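OLD nuclease (Thermus scotoductus, PDB 6P74) digests double-stranded DNA exonucleolytically in the 5'-to-3' direction, can also nick and open circular DNA, and hydrolyses ATP in a reaction that DNA stimulates. Local coordinates at the interface of chains A and B. Sequence-based numbering; all coordinates share one arbitrary frame. Chains: chain A/B, Putative ATP-dependent endonuclease of the OLD family.

The interface of chains A and B. Residues chain A 35, 39, 276; chain B 56.
B:Arg56 reaches from its own subunit towards A:Arg39, A:Thr35 and A:Glu276, at the edge of the other subunit's ATP site. Followed outwards, its methylenes CB, CG and CD form a long spacer that carries the charge away from the backbone. The chain is straight at chi2 and turns at chi3 (110°), which swings NE and the guanidinium towards chain A. At the tip, NH1 lies 3.6 Å from NH2 of A:Arg39, and NH2 lies 3.3 Å from A:Arg39 NH1. The two guanidinium groups approach from opposite directions, their planes 26° apart, with the amino ends facing one another. Two long cationic side chains would suit a place that ATP phosphates may approach, though the structure alone does not show that contact. B:Arg56 NH2 also lies 3.8 Å from CG2, the methyl of A:Thr35, the Walker A (P-loop) threonine whose hydroxyl OG1 typically helps bind the nucleotide's magnesium.

A:Glu276 lies beside both arginines: its OE1 forms a salt bridge of 3.2 Å with A:Arg39 NH1 and lies 4.1 Å from B:Arg56 NH2, probably offsetting part of their charge. An extended chain beyond CG (chi2 -178°) carries that carboxylate there.

A:Glu276, ending strand 272-276, is the Walker B acid that typically helps hold magnesium. A:Thr35 and A:Arg39 share helix 34-45, while B:Arg56 sits in a loop of the partner's ATPase domain. The centre of this homodimer patch is about 45 Å from A:Arg487, the proposed catalytic arginine of the Toprim domain.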
ATOM      1  N   THR A  35       2.302   5.336  10.448  1.00 95.50           N
ATOM      2  CA  THR A  35       2.254   4.013   9.840  1.00111.37           C
ATOM      3  C   THR A  35       3.568   3.673   9.146  1.00 95.85           C
ATOM      4  O   THR A  35       3.962   2.502   9.097  1.00 86.37           O
ATOM      5  CB  THR A  35       1.074   3.948   8.864  1.00146.27           C
ATOM      6  OG1 THR A  35      -0.148   4.134   9.590  1.00187.42           O
ATOM      7  CG2 THR A  35       1.023   2.612   8.153  1.00141.45           C
ATOM      8  N   ARG A  39       5.787   0.274   9.097  1.00 78.27           N
ATOM      9  CA  ARG A  39       6.159  -0.458   7.885  1.00 82.77           C
ATOM     10  C   ARG A  39       7.675  -0.646   7.794  1.00 83.69           C
ATOM     11  O   ARG A  39       8.151  -1.689   7.325  1.00 80.97           O
ATOM     12  CB  ARG A  39       5.621   0.249   6.642  1.00 81.15           C
ATOM     13  CG  ARG A  39       4.106   0.471   6.662  1.00 90.89           C
ATOM     14  CD  ARG A  39       3.286  -0.776   6.300  1.00 99.35           C
ATOM     15  NE  ARG A  39       2.527  -0.567   5.065  1.00108.61           N
ATOM     16  CZ  ARG A  39       1.342   0.037   4.992  1.00114.47           C
ATOM     17  NH1 ARG A  39       0.745   0.492   6.087  1.00111.77           N
ATOM     18  NH2 ARG A  39       0.748   0.186   3.814  1.00125.05           N
ATOM     19  N   GLU A 276      -1.252  -2.298  13.882  1.00 68.48           N
ATOM     20  CA  GLU A 276      -1.797  -1.102  13.264  1.00 72.80           C
ATOM     21  C   GLU A 276      -3.202  -0.895  13.831  1.00 76.14           C
ATOM     22  O   GLU A 276      -4.114  -1.663  13.508  1.00 71.61           O
ATOM     23  CB  GLU A 276      -1.815  -1.313  11.758  1.00 71.45           C
ATOM     24  CG  GLU A 276      -1.805  -0.103  10.910  1.00 89.21           C
ATOM     25  CD  GLU A 276      -1.885  -0.481   9.441  1.00104.92           C
ATOM     26  OE1 GLU A 276      -1.055   0.024   8.655  1.00112.80           O
ATOM     27  OE2 GLU A 276      -2.770  -1.303   9.086  1.00107.04           O
TER
ATOM     28  N   ARG B  56      -7.505   6.470   2.322  1.00107.80           N
ATOM     29  CA  ARG B  56      -6.603   7.043   3.310  1.00114.53           C
ATOM     30  C   ARG B  56      -6.696   8.567   3.208  1.00107.33           C
ATOM     31  O   ARG B  56      -6.508   9.136   2.124  1.00 99.38           O
ATOM     32  CB  ARG B  56      -5.168   6.545   3.091  1.00120.62           C
ATOM     33  CG  ARG B  56      -5.036   5.018   3.017  1.00121.33           C
ATOM     34  CD  ARG B  56      -3.577   4.552   2.960  1.00130.36           C
ATOM     35  NE  ARG B  56      -3.164   3.887   4.202  1.00138.92           N
ATOM     36  CZ  ARG B  56      -1.988   3.281   4.388  1.00141.59           C
ATOM     37  NH1 ARG B  56      -1.088   3.243   3.409  1.00140.38           N
ATOM     38  NH2 ARG B  56      -1.712   2.705   5.558  1.00143.11           N
TER